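Local atomic coordinates of gifsy-2 prophage ATP-binding sugar transporter-like protein (Salmonella typhimurium LT2, PDB entry 2PP6), a protein that is of uncertain function, a small phage-barrel family protein to which ATP binding and a part in sugar transport have been only tentatively ascribed. Residues L18-F23 with D33-E38; V27-T32 with D68-R73; G52-V57 with Q90-E95. One frame throughout, in Å; residues are numbered along the deposited sequence.

Contact 1 of 3, residues L18-F23 with D33-E38; sequences LIAERF and DCIVVE
F23 and V37 show how the last turns of a helix can be laid against a barrel strand without any direct polar bond. The segment axes are nearly perpendicular, at 83°, and pass 8.1 Å apart, so only a few side chains engage. Packing is closest where F23 CB rests 3.8 Å from V37 CG1; with that methyl anti to the backbone N (chi1 173°), the other, CG2, is turned to the helix backbone, 3.9 Å from F23 C and close to A20 CA. One turn earlier, A20 CB meets I35 CG2 more loosely, at 4.2 Å. The F23 ring itself leads away from the strand: the centre of one face lies over R22 CB, and F41 brings its own ring up at a small interplanar angle. Beyond the valine the join becomes wet. A water donates to F23 O at 2.8 Å and accepts from E38 N, bridging the end of the helix to the strand. L18, I19 and R22 of the helix pack on M4 of the second subunit. The chemistry implies an apolar contact of small aliphatic groups, with a water joining main-chain groups at its margin.

Contact 2 of 3, residues V27-T32 with D68-R73; sequences VNINGT and DRVVLR
Barrel closure is the theme here: V27-I29 and R69-L72 belong to the first and last strands in the order of the six-stranded antiparallel sheet, and their pairing seals the seam. N28 and V71 form the hydrogen-bonded pair, with V71 N to N28 O at 2.8 Å and a longer N28 N to V71 O bond of 3.3 Å. I29 and V70, a non-hydrogen-bonded pair, send their side chains to the buried face, where they lie side by side, I29 CG1 3.9 Å from V70 CG2, near L91 and L93. V27 CG2 adds a contact of 3.5 Å to L72 CB. A type I' turn from I29 to T32 forms the two-residue loop (N30-G31) of the hairpin joining strands 25-29 and 32-38. Here N30 N bonds to R69 O. With CG anti to the backbone N (chi1 -161°), the N30 amide lies flat against the D68 carboxylate, planes 8° apart and N30 CG 3.6 Å from D68 OD1; the carboxylate is held from elsewhere, D68 OD2 accepting from R65 N. The N28 amide gives ND2 to D33 OD1, and its OD1 takes a bond from a water that also donates to R69 O, 2.8 Å from each oxygen.

Contact 3 of 3, residues G52-V57 with Q90-E95; sequences GKNVVV and QLTLEE
The amide planes of N54 and Q90 are 90° apart; N54 OD1 stands over the Q90 plane near CD, offset toward CG. The NE2 of that glutamine is nearby, yet the angle is too poor for a hydrogen bond, so the oxygen lies over the group without being gripped by it. In Q90, chi1 167° sets CG anti to the backbone N, where it comes close to N54 OD1. The other end of the asparagine amide, ND2, gives a weak hydrogen bond of 3.2 Å to T92 OG1. Beneath this face, which N54, Q90 and T92 share with V56, the backbones do the work: V55 and L91 exchange two bonds, L91 N to V55 O at 2.7 Å and V55 N to L91 O at 3.1 Å, and L93 N donates to K53 O at 2.8 Å. The other face is mainly aliphatic, V55, L91 and L93, with the K53 chain leading away from it. The V57 and L91 side chains cross obliquely, with V57 CG2 3.8 Å from L91 CD1. V36 joins from the adjacent strand 32-38, and I29 reaches V57 and L91 from across the barrel interior. A mixed outer face and an aliphatic inner one are expected of adjacent antiparallel strands in a closed beta barrel.

In the fold
Two ways of joining secondary structure appear in one small fold, and all three contacts are partly buried. Contacts 2 and 3 are strand pairs of the same barrel and share its aliphatic interior, where I29 meets both V57 and L91 while V70 and L72 meet L93; contact 2 also has N30, R69 and V71 exposed. Contact 1 instead sets the helix against that barrel from outside and buries the least surface, 190 Å² against 394 and 511 Å²; like contact 2, it has a water-bridged margin. Strand 32-38 connects them all, hydrogen-bonded to strands 25-29 and 53-57, and its E38 forms a salt bridge with R73. Of the three, contact 1 alone touches other subunits.

Contact 1 of 3, residues L18-F23 with D33-E38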
loop_
_atom_site.group_PDB
_atom_site.type_symbol
_atom_site.label_atom_id
_atom_site.label_comp_id
_atom_site.label_asym_id
_atom_site.label_seq_id
_atom_site.Cartn_x
_atom_site.Cartn_y
_atom_site.Cartn_z
ATOM N N LEU A 18 -1.166 9.973 7.333
ATOM C CA LEU A 18 -2.223 9.364 8.121
ATOM C C LEU A 18 -1.718 9.042 9.516
ATOM O O LEU A 18 -2.432 9.237 10.502
ATOM C CB LEU A 18 -2.728 8.096 7.429
ATOM C CG LEU A 18 -3.857 7.310 8.100
ATOM C CD1 LEU A 18 -5.050 8.205 8.372
ATOM C CD2 LEU A 18 -4.248 6.158 7.196
ATOM N N ILE A 19 -0.491 8.541 9.602
ATOM C CA ILE A 19 0.079 8.227 10.900
ATOM C C ILE A 19 0.201 9.510 11.710
ATOM O O ILE A 19 -0.092 9.529 12.908
ATOM C CB ILE A 19 1.473 7.608 10.789
ATOM C CG1 ILE A 19 1.383 6.202 10.214
ATOM C CG2 ILE A 19 2.123 7.557 12.166
ATOM C CD1 ILE A 19 2.703 5.487 10.229
ATOM N N ALA A 20 0.632 10.580 11.053
ATOM C CA ALA A 20 0.787 11.859 11.729
ATOM C C ALA A 20 -0.567 12.383 12.194
ATOM O O ALA A 20 -0.685 12.937 13.288
ATOM C CB ALA A 20 1.452 12.866 10.803
ATOM N N GLU A 21 -1.588 12.196 11.362
ATOM C CA GLU A 21 -2.933 12.646 11.692
ATOM C C GLU A 21 -3.501 11.885 12.879
ATOM O O GLU A 21 -4.162 12.456 13.726
ATOM C CB GLU A 21 -3.867 12.468 10.495
ATOM C CG GLU A 21 -5.252 13.036 10.721
ATOM C CD GLU A 21 -5.237 14.548 10.909
ATOM O OE1 GLU A 21 -6.273 15.117 11.323
ATOM O OE2 GLU A 21 -4.188 15.175 10.634
ATOM N N ARG A 22 -3.237 10.592 12.944
ATOM C CA ARG A 22 -3.753 9.778 14.022
ATOM C C ARG A 22 -2.984 9.845 15.325
ATOM O O ARG A 22 -3.590 9.850 16.381
ATOM C CB ARG A 22 -3.836 8.318 13.583
ATOM C CG ARG A 22 -5.190 7.915 13.062
ATOM C CD ARG A 22 -5.699 6.714 13.828
ATOM N NE ARG A 22 -5.020 5.490 13.427
ATOM C CZ ARG A 22 -5.121 4.334 14.073
ATOM N NH1 ARG A 22 -4.468 3.271 13.622
ATOM N NH2 ARG A 22 -5.857 4.242 15.176
ATOM N N PHE A 23 -1.656 9.884 15.265
ATOM C CA PHE A 23 -0.859 9.894 16.482
ATOM C C PHE A 23 -0.006 11.151 16.688
ATOM O O PHE A 23 0.572 11.348 17.759
ATOM C CB PHE A 23 0.040 8.651 16.507
ATOM C CG PHE A 23 -0.644 7.395 16.025
ATOM C CD1 PHE A 23 -1.791 6.919 16.657
ATOM C CD2 PHE A 23 -0.158 6.702 14.923
ATOM C CE1 PHE A 23 -2.441 5.777 16.200
ATOM C CE2 PHE A 23 -0.805 5.556 14.459
ATOM C CZ PHE A 23 -1.948 5.097 15.101
ATOM N N ASP A 33 6.741 25.482 15.704
ATOM C CA ASP A 33 5.744 24.480 16.027
ATOM C C ASP A 33 5.707 23.428 14.928
ATOM O O ASP A 33 5.844 23.751 13.755
ATOM C CB ASP A 33 4.385 25.138 16.193
ATOM C CG ASP A 33 4.355 26.094 17.366
ATOM O OD1 ASP A 33 4.891 25.730 18.446
ATOM O OD2 ASP A 33 3.792 27.202 17.212
ATOM N N CYS A 34 5.549 22.169 15.310
ATOM C CA CYS A 34 5.518 21.080 14.337
ATOM C C CYS A 34 4.917 19.790 14.902
ATOM O O CYS A 34 4.669 19.681 16.099
ATOM C CB CYS A 34 6.932 20.801 13.838
ATOM S SG CYS A 34 8.067 20.402 15.160
ATOM N N ILE A 35 4.693 18.810 14.035
ATOM C CA ILE A 35 4.088 17.563 14.475
ATOM C C ILE A 35 5.097 16.444 14.670
ATOM O O ILE A 35 5.988 16.189 13.846
ATOM C CB ILE A 35 2.943 17.099 13.500
ATOM C CG1 ILE A 35 1.638 17.826 13.828
ATOM C CG2 ILE A 35 2.648 15.607 13.686
ATOM C CD1 ILE A 35 1.725 19.300 13.879
ATOM N N VAL A 36 4.937 15.744 15.773
ATOM C CA VAL A 36 5.869 14.691 16.071
ATOM C C VAL A 36 5.072 13.467 16.515
ATOM O O VAL A 36 3.935 13.590 16.957
ATOM C CB VAL A 36 6.838 15.229 17.170
ATOM C CG1 VAL A 36 6.579 14.553 18.503
ATOM C CG2 VAL A 36 8.270 15.108 16.695
ATOM N N VAL A 37 5.630 12.280 16.369
ATOM C CA VAL A 37 4.905 11.098 16.815
ATOM C C VAL A 37 5.819 10.290 17.722
ATOM O O VAL A 37 6.975 10.028 17.372
ATOM C CB VAL A 37 4.421 10.231 15.618
ATOM C CG1 VAL A 37 3.818 8.933 16.119
ATOM C CG2 VAL A 37 3.372 11.004 14.806
ATOM N N GLU A 38 5.309 9.926 18.899
ATOM C CA GLU A 38 6.077 9.144 19.857
ATOM C C GLU A 38 6.484 7.813 19.242
ATOM O O GLU A 38 5.697 7.178 18.537
ATOM C CB GLU A 38 5.266 8.926 21.130
ATOM C CG GLU A 38 4.925 10.241 21.804
ATOM C CD GLU A 38 4.923 10.162 23.327
ATOM O OE1 GLU A 38 5.956 9.750 23.912
ATOM O OE2 GLU A 38 3.891 10.523 23.938
HETATM O O HOH W 1 2.775 10.414 19.194
#

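Contact 2 of 3, residues V27-T32 with D68-R73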
loop_
_atom_site.group_PDB
_atom_site.type_symbol
_atom_site.label_atom_id
_atom_site.label_comp_id
_atom_site.label_asym_id
_atom_site.label_seq_id
_atom_site.Cartn_x
_atom_site.Cartn_y
_atom_site.Cartn_z
ATOM N N VAL A 27 4.113 20.158 18.773
ATOM C CA VAL A 27 5.251 20.379 19.633
ATOM C C VAL A 27 6.112 21.526 19.132
ATOM O O VAL A 27 6.127 21.818 17.940
ATOM C CB VAL A 27 6.052 19.049 19.702
ATOM C CG1 VAL A 27 7.435 19.201 19.083
ATOM C CG2 VAL A 27 6.091 18.552 21.104
ATOM N N ASN A 28 6.829 22.178 20.038
ATOM C CA ASN A 28 7.669 23.289 19.639
ATOM C C ASN A 28 9.133 22.894 19.704
ATOM O O ASN A 28 9.618 22.483 20.758
ATOM C CB ASN A 28 7.402 24.503 20.534
ATOM C CG ASN A 28 8.071 25.766 20.019
ATOM O OD1 ASN A 28 9.299 25.912 20.087
ATOM N ND2 ASN A 28 7.265 26.689 19.490
ATOM N N ILE A 29 9.822 23.010 18.567
ATOM C CA ILE A 29 11.241 22.685 18.455
ATOM C C ILE A 29 12.005 23.925 18.034
ATOM O O ILE A 29 11.776 24.477 16.974
ATOM C CB ILE A 29 11.493 21.592 17.415
ATOM C CG1 ILE A 29 10.884 20.266 17.899
ATOM C CG2 ILE A 29 12.983 21.466 17.159
ATOM C CD1 ILE A 29 11.193 19.062 17.010
ATOM N N ASN A 30 12.924 24.354 18.883
ATOM C CA ASN A 30 13.708 25.547 18.632
ATOM C C ASN A 30 12.891 26.723 18.095
ATOM O O ASN A 30 13.275 27.374 17.134
ATOM C CB ASN A 30 14.861 25.247 17.689
ATOM C CG ASN A 30 15.929 26.295 17.769
ATOM O OD1 ASN A 30 16.283 26.733 18.863
ATOM N ND2 ASN A 30 16.454 26.710 16.626
ATOM N N GLY A 31 11.755 26.991 18.719
ATOM C CA GLY A 31 10.944 28.117 18.293
ATOM C C GLY A 31 9.935 27.872 17.193
ATOM O O GLY A 31 9.162 28.773 16.887
ATOM N N THR A 32 9.933 26.681 16.597
ATOM C CA THR A 32 8.990 26.367 15.530
ATOM C C THR A 32 8.027 25.252 15.934
ATOM O O THR A 32 8.441 24.204 16.433
ATOM C CB THR A 32 9.713 25.897 14.248
ATOM O OG1 THR A 32 10.790 26.783 13.927
ATOM C CG2 THR A 32 8.749 25.873 13.088
ATOM N N ASP A 68 18.940 21.915 20.518
ATOM C CA ASP A 68 17.570 22.451 20.474
ATOM C C ASP A 68 16.738 22.098 21.684
ATOM O O ASP A 68 16.785 20.971 22.183
ATOM C CB ASP A 68 16.803 21.909 19.265
ATOM C CG ASP A 68 17.259 22.502 17.955
ATOM O OD1 ASP A 68 18.131 23.393 17.973
ATOM O OD2 ASP A 68 16.732 22.076 16.905
ATOM N N ARG A 69 15.971 23.076 22.151
ATOM C CA ARG A 69 15.083 22.841 23.268
ATOM C C ARG A 69 13.768 22.478 22.602
ATOM O O ARG A 69 13.380 23.071 21.586
ATOM C CB ARG A 69 14.928 24.081 24.152
ATOM C CG ARG A 69 14.495 25.362 23.462
ATOM C CD ARG A 69 14.369 26.466 24.516
ATOM N NE ARG A 69 14.524 27.819 23.975
ATOM C CZ ARG A 69 14.693 28.909 24.724
ATOM N NH1 ARG A 69 14.728 28.812 26.051
ATOM N NH2 ARG A 69 14.835 30.099 24.147
ATOM N N VAL A 70 13.097 21.482 23.162
ATOM C CA VAL A 70 11.847 21.000 22.621
ATOM C C VAL A 70 10.781 21.049 23.686
ATOM O O VAL A 70 10.933 20.408 24.716
ATOM C CB VAL A 70 11.991 19.539 22.177
ATOM C CG1 VAL A 70 10.639 18.995 21.732
ATOM C CG2 VAL A 70 13.028 19.437 21.079
ATOM N N VAL A 71 9.703 21.796 23.464
ATOM C CA VAL A 71 8.640 21.817 24.458
ATOM C C VAL A 71 7.621 20.769 24.064
ATOM O O VAL A 71 6.979 20.870 23.018
ATOM C CB VAL A 71 7.927 23.162 24.536
ATOM C CG1 VAL A 71 6.825 23.080 25.581
ATOM C CG2 VAL A 71 8.924 24.260 24.875
ATOM N N LEU A 72 7.467 19.758 24.902
ATOM C CA LEU A 72 6.541 18.676 24.609
ATOM C C LEU A 72 5.665 18.378 25.807
ATOM O O LEU A 72 6.155 18.120 26.900
ATOM C CB LEU A 72 7.338 17.431 24.192
ATOM C CG LEU A 72 6.700 16.050 24.293
ATOM C CD1 LEU A 72 5.341 16.054 23.637
ATOM C CD2 LEU A 72 7.601 15.047 23.619
ATOM N N ARG A 73 4.362 18.420 25.590
ATOM C CA ARG A 73 3.406 18.176 26.648
ATOM C C ARG A 73 3.621 19.037 27.897
ATOM O O ARG A 73 3.348 18.617 29.016
ATOM C CB ARG A 73 3.395 16.694 26.988
ATOM C CG ARG A 73 2.286 15.990 26.263
ATOM C CD ARG A 73 2.392 14.490 26.324
ATOM N NE ARG A 73 1.207 13.893 25.714
ATOM C CZ ARG A 73 1.081 12.603 25.430
ATOM N NH1 ARG A 73 2.080 11.770 25.699
ATOM N NH2 ARG A 73 -0.043 12.148 24.884
HETATM O O HOH W 2 11.674 25.270 21.505
#

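Contact 3 of 3, residues G52-V57 with Q90-E95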
loop_
_atom_site.group_PDB
_atom_site.type_symbol
_atom_site.label_atom_id
_atom_site.label_comp_id
_atom_site.label_asym_id
_atom_site.label_seq_id
_atom_site.Cartn_x
_atom_site.Cartn_y
_atom_site.Cartn_z
ATOM N N GLY A 52 14.320 9.634 28.951
ATOM C CA GLY A 52 14.889 9.752 27.617
ATOM C C GLY A 52 13.893 9.503 26.495
ATOM O O GLY A 52 14.034 8.540 25.732
ATOM N N LYS A 53 12.892 10.377 26.391
ATOM C CA LYS A 53 11.841 10.274 25.372
ATOM C C LYS A 53 12.385 10.207 23.931
ATOM O O LYS A 53 13.429 10.784 23.616
ATOM C CB LYS A 53 10.891 11.465 25.510
ATOM C CG LYS A 53 9.658 11.395 24.635
ATOM C CD LYS A 53 8.571 10.556 25.260
ATOM C CE LYS A 53 8.043 11.219 26.517
ATOM N NZ LYS A 53 6.901 10.461 27.095
ATOM N N ASN A 54 11.658 9.512 23.061
ATOM C CA ASN A 54 12.058 9.354 21.663
ATOM C C ASN A 54 10.904 9.662 20.701
ATOM O O ASN A 54 9.800 9.169 20.881
ATOM C CB ASN A 54 12.565 7.933 21.448
ATOM C CG ASN A 54 13.787 7.892 20.580
ATOM O OD1 ASN A 54 13.691 7.947 19.358
ATOM N ND2 ASN A 54 14.954 7.826 21.206
ATOM N N VAL A 55 11.148 10.475 19.678
ATOM C CA VAL A 55 10.077 10.831 18.744
ATOM C C VAL A 55 10.585 11.086 17.338
ATOM O O VAL A 55 11.730 11.496 17.159
ATOM C CB VAL A 55 9.382 12.124 19.169
ATOM C CG1 VAL A 55 9.062 12.085 20.651
ATOM C CG2 VAL A 55 10.275 13.314 18.839
ATOM N N VAL A 56 9.745 10.855 16.334
ATOM C CA VAL A 56 10.178 11.157 14.981
ATOM C C VAL A 56 9.356 12.348 14.466
ATOM O O VAL A 56 8.158 12.454 14.718
ATOM C CB VAL A 56 10.094 9.927 14.045
ATOM C CG1 VAL A 56 9.803 8.700 14.837
ATOM C CG2 VAL A 56 9.105 10.156 12.962
ATOM N N VAL A 57 10.032 13.263 13.781
ATOM C CA VAL A 57 9.438 14.490 13.273
ATOM C C VAL A 57 8.784 14.361 11.908
ATOM O O VAL A 57 9.448 14.061 10.920
ATOM C CB VAL A 57 10.517 15.592 13.212
ATOM C CG1 VAL A 57 9.901 16.924 12.795
ATOM C CG2 VAL A 57 11.177 15.716 14.564
ATOM N N GLN A 90 14.687 11.258 13.945
ATOM C CA GLN A 90 14.223 10.594 15.140
ATOM C C GLN A 90 15.045 11.233 16.247
ATOM O O GLN A 90 16.251 11.027 16.306
ATOM C CB GLN A 90 14.489 9.107 15.104
ATOM C CG GLN A 90 14.294 8.535 16.467
ATOM C CD GLN A 90 14.367 7.056 16.479
ATOM O OE1 GLN A 90 13.455 6.382 16.021
ATOM N NE2 GLN A 90 15.466 6.524 17.000
ATOM N N LEU A 91 14.389 12.003 17.113
ATOM C CA LEU A 91 15.073 12.709 18.183
ATOM C C LEU A 91 15.057 12.044 19.563
ATOM O O LEU A 91 14.038 11.501 20.013
ATOM C CB LEU A 91 14.483 14.114 18.316
ATOM C CG LEU A 91 14.131 14.863 17.025
ATOM C CD1 LEU A 91 13.628 16.272 17.374
ATOM C CD2 LEU A 91 15.340 14.939 16.109
ATOM N N THR A 92 16.204 12.088 20.232
ATOM C CA THR A 92 16.310 11.553 21.579
ATOM C C THR A 92 16.290 12.802 22.439
ATOM O O THR A 92 17.159 13.669 22.309
ATOM C CB THR A 92 17.619 10.785 21.809
ATOM O OG1 THR A 92 17.605 9.578 21.036
ATOM C CG2 THR A 92 17.773 10.439 23.285
ATOM N N LEU A 93 15.282 12.885 23.302
ATOM C CA LEU A 93 15.085 14.045 24.158
ATOM C C LEU A 93 15.314 13.770 25.633
ATOM O O LEU A 93 14.871 12.745 26.161
ATOM C CB LEU A 93 13.657 14.548 24.000
ATOM C CG LEU A 93 13.037 14.534 22.616
ATOM C CD1 LEU A 93 11.563 14.882 22.710
ATOM C CD2 LEU A 93 13.762 15.526 21.747
ATOM N N GLU A 94 15.977 14.715 26.295
ATOM C CA GLU A 94 16.241 14.615 27.726
ATOM C C GLU A 94 15.597 15.791 28.465
ATOM O O GLU A 94 15.602 16.921 27.969
ATOM C CB GLU A 94 17.751 14.593 27.991
ATOM C CG GLU A 94 18.456 13.370 27.414
ATOM C CD GLU A 94 17.912 12.051 27.949
ATOM O OE1 GLU A 94 18.300 10.987 27.417
ATOM O OE2 GLU A 94 17.103 12.074 28.901
ATOM N N GLU A 95 15.030 15.511 29.641
ATOM C CA GLU A 95 14.385 16.529 30.475
ATOM C C GLU A 95 15.384 17.644 30.820
ATOM O O GLU A 95 16.597 17.467 30.710
ATOM C CB GLU A 95 13.880 15.900 31.772
ATOM C CG GLU A 95 13.259 14.525 31.601
ATOM C CD GLU A 95 11.745 14.534 31.711
ATOM O OE1 GLU A 95 11.145 13.445 31.574
ATOM O OE2 GLU A 95 11.156 15.617 31.937
#